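Local atomic coordinates of DNA-binding response regulator, merR family (Colwellia psychrerythraea, PDB entry 3CNB), a protein that probably binds DNA as a response regulator, this chain being its CheY-like receiver domain, which is predicted to take up a phosphoryl group. Residues Phe9-Ile14 / Pro55-Leu60; Glu29-Tyr34 / Thr123-Val128; Glu19-Leu24 / Ile39-Phe44. One frame throughout, in Å; residues are numbered along the deposited sequence.

Interaction 1: Phe9-Ile14 / Pro55-Leu60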
# COMPACT_ATOMS: atom_id res chain seq x y z
N PHE A 9 1.56 12.24 -9.83
CA PHE A 9 0.99 10.95 -9.33
C PHE A 9 1.86 10.47 -8.17
O PHE A 9 3.08 10.50 -8.26
CB PHE A 9 0.90 9.93 -10.48
CG PHE A 9 0.66 8.50 -10.03
CD1 PHE A 9 1.56 7.50 -10.36
CD2 PHE A 9 -0.46 8.16 -9.29
CE1 PHE A 9 1.37 6.19 -9.95
CE2 PHE A 9 -0.66 6.86 -8.87
CZ PHE A 9 0.26 5.87 -9.20
N SER A 10 1.22 10.03 -7.09
CA SER A 10 1.91 9.88 -5.82
C SER A 10 1.63 8.54 -5.12
O SER A 10 0.49 8.13 -5.00
CB SER A 10 1.55 11.06 -4.91
OG SER A 10 2.40 11.10 -3.79
N ILE A 11 2.69 7.86 -4.68
CA ILE A 11 2.51 6.58 -4.01
C ILE A 11 3.18 6.63 -2.66
O ILE A 11 4.32 7.05 -2.55
CB ILE A 11 3.12 5.40 -4.82
CG1 ILE A 11 2.39 5.21 -6.14
CG2 ILE A 11 3.06 4.07 -4.04
CD1 ILE A 11 3.19 4.47 -7.18
N LEU A 12 2.46 6.18 -1.62
CA LEU A 12 3.01 6.04 -0.28
C LEU A 12 3.16 4.57 0.10
O LEU A 12 2.19 3.80 0.08
CB LEU A 12 2.09 6.75 0.76
CG LEU A 12 2.50 7.25 2.15
CD1 LEU A 12 1.48 6.78 3.19
CD2 LEU A 12 3.92 6.91 2.59
N ILE A 13 4.38 4.20 0.48
CA ILE A 13 4.69 2.84 0.91
C ILE A 13 4.83 2.81 2.42
O ILE A 13 5.69 3.50 2.97
CB ILE A 13 6.01 2.31 0.25
CG1 ILE A 13 5.84 2.17 -1.26
CG2 ILE A 13 6.45 0.96 0.86
CD1 ILE A 13 7.16 2.23 -1.99
N ILE A 14 4.01 2.02 3.07
CA ILE A 14 4.07 1.79 4.48
C ILE A 14 4.70 0.45 4.79
O ILE A 14 4.09 -0.56 4.62
CB ILE A 14 2.71 1.88 5.09
CG1 ILE A 14 2.16 3.29 4.96
CG2 ILE A 14 2.74 1.48 6.48
CD1 ILE A 14 0.73 3.42 5.05
N PRO A 55 -1.21 10.64 -1.14
CA PRO A 55 -0.91 9.59 -2.12
C PRO A 55 -2.14 9.17 -2.89
O PRO A 55 -3.27 9.30 -2.41
CB PRO A 55 -0.38 8.45 -1.26
CG PRO A 55 -1.05 8.65 0.09
CD PRO A 55 -1.32 10.11 0.23
N ASP A 56 -1.94 8.70 -4.11
CA ASP A 56 -3.05 8.19 -4.90
C ASP A 56 -3.18 6.71 -4.63
O ASP A 56 -4.25 6.16 -4.73
CB ASP A 56 -2.78 8.44 -6.38
CG ASP A 56 -2.69 9.92 -6.70
OD1 ASP A 56 -3.75 10.59 -6.63
OD2 ASP A 56 -1.58 10.41 -6.96
N VAL A 57 -2.04 6.10 -4.29
CA VAL A 57 -1.91 4.69 -4.00
C VAL A 57 -1.16 4.51 -2.68
O VAL A 57 -0.14 5.17 -2.45
CB VAL A 57 -1.11 3.94 -5.14
CG1 VAL A 57 -0.97 2.45 -4.81
CG2 VAL A 57 -1.81 4.09 -6.50
N VAL A 58 -1.67 3.66 -1.79
CA VAL A 58 -0.82 3.19 -0.68
C VAL A 58 -0.59 1.69 -0.66
O VAL A 58 -1.54 0.88 -0.74
CB VAL A 58 -1.17 3.71 0.80
CG1 VAL A 58 -1.93 5.02 0.82
CG2 VAL A 58 -1.77 2.64 1.71
N MET A 59 0.68 1.34 -0.57
CA MET A 59 1.12 -0.02 -0.37
C MET A 59 1.25 -0.21 1.13
O MET A 59 2.08 0.42 1.78
CB MET A 59 2.45 -0.27 -1.09
CG MET A 59 2.47 0.19 -2.57
SD MET A 59 1.59 -0.90 -3.71
CE MET A 59 2.52 -2.39 -3.49
N LEU A 60 0.43 -1.10 1.67
CA LEU A 60 0.27 -1.25 3.10
C LEU A 60 0.76 -2.61 3.61
O LEU A 60 0.14 -3.65 3.35
CB LEU A 60 -1.21 -1.04 3.46
CG LEU A 60 -1.66 -1.19 4.92
CD1 LEU A 60 -1.11 -0.05 5.75
CD2 LEU A 60 -3.16 -1.24 5.03
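The backbones of Ile-11 to Ile-14 and Val-57 to Leu-60 run side by side as neighbouring parallel strands in the five-stranded sheet of a CheY-like receiver domain, their axes only 13° apart; 57-61 is the middle strand and 10-14 its neighbour, one in from the edge strand 36-40. The ladder alternates regularly. Leu-12 N gives its hydrogen to Val-57 O at 2.9 Å, nearly in line with the Val-57 carbonyl. Leu-12 O takes one from Met-59 N at 3.0 Å, and this donor approaches in the plane of the Leu-12 carbonyl. Ile-14 N then meets Met-59 O at 2.8 Å. On one face Ile-11, Ile-13, Val-57 and Met-59 lie alongside one another beneath helices 18-31 and 117-129. On the other, Leu-12 CB sits 3.6 Å from Pro-55 CB. Ile-14 and Leu-60 run alongside each other in the same direction there, with Ile-14 CD1 4.0 Å from Leu-60 CD1.

At the start of the pairing Asp-56 clamps Ser-10 from two directions. Asp-56 N donates to Ser-10 O at 2.6 Å, standing above the carbonyl plane, and the same oxygen receives a weak bond from Val-57 N. With CG anti to its carbonyl carbon (chi1 -63°), the Asp-56 carboxylate swings back so that the anti lone pair of OD2 accepts Ser-10 N at 2.8 Å. An alanine here would remove this acceptor, along with the carboxylate's contact with the Phe-9 ring, and would probably loosen the entry of strand 10-14. The Phe-9 ring plane is 21° from the Asp-56 carboxylate, and the edge of the ring meets Val-57, Phe-9 CE2 lying 3.8 Å from Val-57 CG2.

Interaction 2: Glu29-Tyr34 / Thr123-Val128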
# COMPACT_ATOMS: atom_id res chain seq x y z
N GLU A 29 9.44 3.10 -9.10
CA GLU A 29 10.05 4.21 -9.87
C GLU A 29 10.41 3.81 -11.30
O GLU A 29 10.26 4.62 -12.22
CB GLU A 29 11.29 4.79 -9.16
CG GLU A 29 10.93 5.51 -7.86
CD GLU A 29 12.12 6.07 -7.09
OE1 GLU A 29 13.25 5.56 -7.25
OE2 GLU A 29 11.90 7.02 -6.32
N ASN A 30 10.92 2.58 -11.46
CA ASN A 30 11.14 1.99 -12.79
C ASN A 30 9.84 1.98 -13.60
O ASN A 30 9.83 2.39 -14.74
CB ASN A 30 11.68 0.55 -12.68
CG ASN A 30 13.08 0.48 -12.10
OD1 ASN A 30 13.74 1.50 -11.91
ND2 ASN A 30 13.54 -0.73 -11.77
N LEU A 31 8.77 1.51 -12.96
CA LEU A 31 7.44 1.38 -13.59
C LEU A 31 6.81 2.74 -13.90
O LEU A 31 6.17 2.90 -14.93
CB LEU A 31 6.51 0.62 -12.64
CG LEU A 31 5.71 -0.59 -13.12
CD1 LEU A 31 4.66 -0.90 -12.07
CD2 LEU A 31 5.06 -0.37 -14.48
N PHE A 32 6.96 3.70 -12.99
CA PHE A 32 6.34 5.01 -13.17
C PHE A 32 7.39 6.09 -12.97
O PHE A 32 7.49 6.62 -11.87
CB PHE A 32 5.20 5.23 -12.15
CG PHE A 32 4.12 4.18 -12.17
CD1 PHE A 32 4.01 3.27 -11.11
CD2 PHE A 32 3.19 4.13 -13.20
CE1 PHE A 32 3.01 2.30 -11.10
CE2 PHE A 32 2.17 3.15 -13.20
CZ PHE A 32 2.08 2.23 -12.15
N PRO A 33 8.16 6.44 -14.04
CA PRO A 33 9.28 7.39 -13.95
C PRO A 33 8.88 8.82 -13.54
O PRO A 33 9.74 9.60 -13.13
CB PRO A 33 9.85 7.41 -15.38
CG PRO A 33 9.35 6.18 -16.01
CD PRO A 33 8.00 5.95 -15.42
N TYR A 34 7.59 9.14 -13.63
CA TYR A 34 7.09 10.47 -13.24
C TYR A 34 6.29 10.49 -11.92
O TYR A 34 5.83 11.55 -11.51
CB TYR A 34 6.28 11.10 -14.39
CG TYR A 34 7.09 11.28 -15.65
CD1 TYR A 34 7.98 12.34 -15.79
CD2 TYR A 34 6.98 10.37 -16.71
CE1 TYR A 34 8.74 12.49 -16.94
CE2 TYR A 34 7.74 10.51 -17.87
CZ TYR A 34 8.61 11.58 -17.98
OH TYR A 34 9.37 11.73 -19.12
N THR A 123 -1.20 -5.52 -11.94
CA THR A 123 -2.24 -5.11 -10.99
C THR A 123 -2.24 -3.61 -10.76
O THR A 123 -3.24 -2.96 -11.00
CB THR A 123 -2.11 -5.85 -9.65
OG1 THR A 123 -2.19 -7.26 -9.88
CG2 THR A 123 -3.23 -5.46 -8.70
N ILE A 124 -1.10 -3.06 -10.34
CA ILE A 124 -1.04 -1.63 -10.04
C ILE A 124 -1.31 -0.75 -11.27
O ILE A 124 -1.97 0.27 -11.14
CB ILE A 124 0.28 -1.20 -9.29
CG1 ILE A 124 0.13 0.22 -8.71
CG2 ILE A 124 1.51 -1.28 -10.20
CD1 ILE A 124 1.23 0.61 -7.71
N LYS A 125 -0.81 -1.15 -12.44
CA LYS A 125 -1.09 -0.42 -13.68
C LYS A 125 -2.60 -0.41 -13.99
O LYS A 125 -3.18 0.63 -14.29
CB LYS A 125 -0.31 -1.04 -14.84
CG LYS A 125 1.18 -0.78 -14.79
CD LYS A 125 1.75 -0.60 -16.19
CE LYS A 125 1.98 -1.91 -16.90
NZ LYS A 125 2.50 -1.68 -18.28
N GLN A 126 -3.22 -1.58 -13.91
CA GLN A 126 -4.67 -1.69 -14.07
C GLN A 126 -5.40 -0.74 -13.13
O GLN A 126 -6.18 0.10 -13.58
CB GLN A 126 -5.13 -3.13 -13.81
CG GLN A 126 -6.51 -3.45 -14.35
CD GLN A 126 -7.54 -3.60 -13.25
OE1 GLN A 126 -7.31 -4.29 -12.25
NE2 GLN A 126 -8.69 -2.96 -13.42
N LEU A 127 -5.14 -0.87 -11.84
CA LEU A 127 -5.83 -0.06 -10.82
C LEU A 127 -5.68 1.44 -11.01
O LEU A 127 -6.63 2.18 -10.77
CB LEU A 127 -5.42 -0.47 -9.39
CG LEU A 127 -5.87 -1.87 -8.96
CD1 LEU A 127 -5.11 -2.33 -7.73
CD2 LEU A 127 -7.39 -1.94 -8.72
N VAL A 128 -4.51 1.88 -11.46
CA VAL A 128 -4.24 3.29 -11.70
C VAL A 128 -5.12 3.78 -12.85
O VAL A 128 -5.73 4.84 -12.76
CB VAL A 128 -2.74 3.52 -11.97
CG1 VAL A 128 -2.49 4.86 -12.67
CG2 VAL A 128 -1.98 3.47 -10.66
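Leu-31 and Phe-32, where helix 18-31 gives out, reach across to one turn of helix 117-129, and the close packing centres on a single methyl, Ile-124 CG2. Leu-31 CD1 lies 3.7 Å from Ile-124 CG2 as the two side chains run antiparallel alongside each other. The ring of Phe-32 presents its edge to the same group, with CE1 4.0 Å from Ile-124 CG2. Ile-124 holds CG1 anti to its backbone N (chi1 -166°), which leaves CG2 flanked by both N and C and turned into the notch between leucine and phenylalanine. Phe-32 is the first residue to leave helical torsions, and its CG, anti to the carbonyl carbon (chi1 -56°), carries the ring toward Ile-124.

In the alternating beta-alpha fold of the receiver domain, these two helices lie on the same side of the parallel sheet, and the contact joins the C-terminal end of the first helix to the last one. Phe-32 extends the apolar surface inward, since Phe-9, just ahead of strand 10-14, meets its ring edge-to-face and also touches Val-128.

The outer flank faces solvent rather than being wider throughout: Lys-125 CD still lies 3.7 Å from Leu-31 CD2, but it belongs to an exposed side chain. Lys-125 contributes only the aliphatic part of its chain, which bends at chi2 and chi3. Its ammonium group has a long, weak ion pair with Glu-121, one turn earlier on its own helix, so its charge probably contributes little to joining the two helices. The looser approaches are to the tip of the ring. Lys-125 CG lies 4.1 Å from Phe-32 CZ, coming in obliquely. The same Phe-32 CZ stands 4.5 Å from Val-128 CG2, the widest of these approaches.

Interaction 3: Glu19-Leu24 / Ile39-Phe44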
# COMPACT_ATOMS: atom_id res chain seq x y z
N GLU A 19 15.23 -2.72 3.47
CA GLU A 19 15.75 -3.29 2.23
C GLU A 19 14.64 -3.54 1.22
O GLU A 19 14.78 -3.22 0.04
CB GLU A 19 16.49 -4.59 2.51
CG GLU A 19 17.96 -4.44 2.89
CD GLU A 19 18.71 -5.77 2.81
OE1 GLU A 19 19.48 -6.08 3.75
OE2 GLU A 19 18.53 -6.51 1.82
N PHE A 20 13.54 -4.12 1.72
CA PHE A 20 12.34 -4.36 0.93
C PHE A 20 11.64 -3.07 0.49
O PHE A 20 11.21 -2.96 -0.66
CB PHE A 20 11.35 -5.27 1.67
CG PHE A 20 10.14 -5.61 0.86
CD1 PHE A 20 10.25 -6.39 -0.31
CD2 PHE A 20 8.88 -5.12 1.22
CE1 PHE A 20 9.12 -6.67 -1.08
CE2 PHE A 20 7.74 -5.39 0.47
CZ PHE A 20 7.85 -6.17 -0.68
N ALA A 21 11.55 -2.10 1.40
CA ALA A 21 10.96 -0.80 1.08
C ALA A 21 11.72 -0.07 -0.02
O ALA A 21 11.10 0.64 -0.82
CB ALA A 21 10.87 0.10 2.33
N ASP A 22 13.04 -0.25 -0.07
CA ASP A 22 13.88 0.40 -1.08
C ASP A 22 13.74 -0.33 -2.42
O ASP A 22 13.84 0.29 -3.47
CB ASP A 22 15.36 0.42 -0.67
CG ASP A 22 15.65 1.34 0.54
OD1 ASP A 22 14.73 2.01 1.06
OD2 ASP A 22 16.83 1.36 0.97
N MET A 23 13.52 -1.64 -2.35
CA MET A 23 13.35 -2.47 -3.55
C MET A 23 11.99 -2.21 -4.20
O MET A 23 11.91 -1.98 -5.42
CB MET A 23 13.53 -3.96 -3.23
CG MET A 23 12.86 -4.90 -4.25
SD MET A 23 13.17 -6.65 -4.00
CE MET A 23 14.97 -6.58 -3.86
N LEU A 24 10.93 -2.24 -3.39
CA LEU A 24 9.60 -1.86 -3.85
C LEU A 24 9.57 -0.44 -4.42
O LEU A 24 8.92 -0.18 -5.43
CB LEU A 24 8.58 -2.00 -2.71
CG LEU A 24 7.10 -1.76 -3.03
CD1 LEU A 24 6.61 -2.67 -4.15
CD2 LEU A 24 6.26 -1.95 -1.80
N ILE A 39 8.25 6.71 1.33
CA ILE A 39 8.23 5.63 2.31
C ILE A 39 7.97 6.15 3.73
O ILE A 39 8.60 7.10 4.17
CB ILE A 39 9.55 4.80 2.33
CG1 ILE A 39 9.95 4.36 0.92
CG2 ILE A 39 9.39 3.59 3.21
CD1 ILE A 39 11.42 4.00 0.81
N ALA A 40 7.05 5.48 4.42
CA ALA A 40 6.88 5.63 5.84
C ALA A 40 7.37 4.35 6.50
O ALA A 40 6.84 3.25 6.27
CB ALA A 40 5.44 5.90 6.14
N TYR A 41 8.42 4.49 7.32
CA TYR A 41 9.11 3.35 7.93
C TYR A 41 8.55 2.97 9.27
O TYR A 41 8.96 1.96 9.84
CB TYR A 41 10.60 3.67 8.12
CG TYR A 41 11.41 3.74 6.84
CD1 TYR A 41 11.70 2.59 6.11
CD2 TYR A 41 11.91 4.95 6.38
CE1 TYR A 41 12.45 2.66 4.93
CE2 TYR A 41 12.65 5.03 5.21
CZ TYR A 41 12.92 3.88 4.50
OH TYR A 41 13.67 3.98 3.34
N ASN A 42 7.63 3.77 9.79
CA ASN A 42 7.10 3.53 11.14
C ASN A 42 5.67 4.03 11.19
O ASN A 42 5.29 4.80 10.31
CB ASN A 42 7.99 4.24 12.18
CG ASN A 42 8.03 5.74 12.00
OD1 ASN A 42 7.02 6.44 12.17
ND2 ASN A 42 9.21 6.25 11.65
N PRO A 43 4.88 3.63 12.22
CA PRO A 43 3.46 4.02 12.24
C PRO A 43 3.15 5.52 12.26
O PRO A 43 2.14 5.93 11.67
CB PRO A 43 2.92 3.34 13.51
CG PRO A 43 3.92 2.27 13.85
CD PRO A 43 5.24 2.80 13.39
N PHE A 44 3.98 6.34 12.91
CA PHE A 44 3.70 7.78 13.01
C PHE A 44 3.85 8.42 11.65
O PHE A 44 2.99 9.21 11.21
CB PHE A 44 4.63 8.51 14.01
CG PHE A 44 4.43 10.00 14.03
CD1 PHE A 44 3.51 10.57 14.91
CD2 PHE A 44 5.13 10.83 13.15
CE1 PHE A 44 3.31 11.96 14.93
CE2 PHE A 44 4.94 12.20 13.14
CZ PHE A 44 4.02 12.78 14.04
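Ile-39, near the end of strand 36-40, makes the first touch on helix 18-31. Its CG1 is anti to the carbonyl carbon (chi1 -50°), and the two branches divide the work: Ile-39 CG2 packs on Ala-21 CB at 3.9 Å, while Ile-39 CD1 runs on to lie 3.7 Å from Ala-21 O. That carbonyl also accepts a hydrogen bond from Thr-25 OG1, one turn along the helix. The helix and strand belong to the beta-alpha-beta crossover formed by 10-14, 18-31 and 36-40.

Ala-40 turns the other way, onto helix 43-52, and its backbone pairs with strand 10-14. Tyr-41 then leaves the strand and brings its ring back over Ile-39, whose CG2 sits 3.6 Å above one face, offset toward the rim. Tyr-41 CE1 reaches Ala-21 CB at 4.0 Å. Tyr-41 OH donates a weak bond to Asp-22 OD1 at 3.2 Å, with the ring and carboxylate planes 75° apart. Asp-22 OD2 has its stronger partner in Lys-18, by a salt bridge. Asn-42 follows as the N-cap of helix 43-52, its OD1 accepting from Asp-45 N.

Lys-18 draws on the same carboxylate and would probably make OD1 a weaker acceptor, which fits the long phenol bond; most of the cohesion is likely to come from Ala-21 packed on Ile-39 and the Tyr-41 ring.

Interaction 1 lies deepest, its centre about 6 Å from the centre of the chain, and the other two each sit with centres about 11 Å from it. Interaction 2 meets its N-terminal end: Phe-9 CZ is 3.6 Å from Val-128 CG2, and Val-57 CG1 is 4.1 Å from Ile-124 CD1. Interaction 3 joins nearer the other end, where Ile-13 O and Ala-40 N lie 2.8 Å apart, a probable hydrogen bond. Interactions 2 and 3 share helix 18-31 but do not touch, their centres being about 18 Å apart. Asp-61, the predicted phosphorylation site, unmodified here, directly follows Leu-60 of interaction 1.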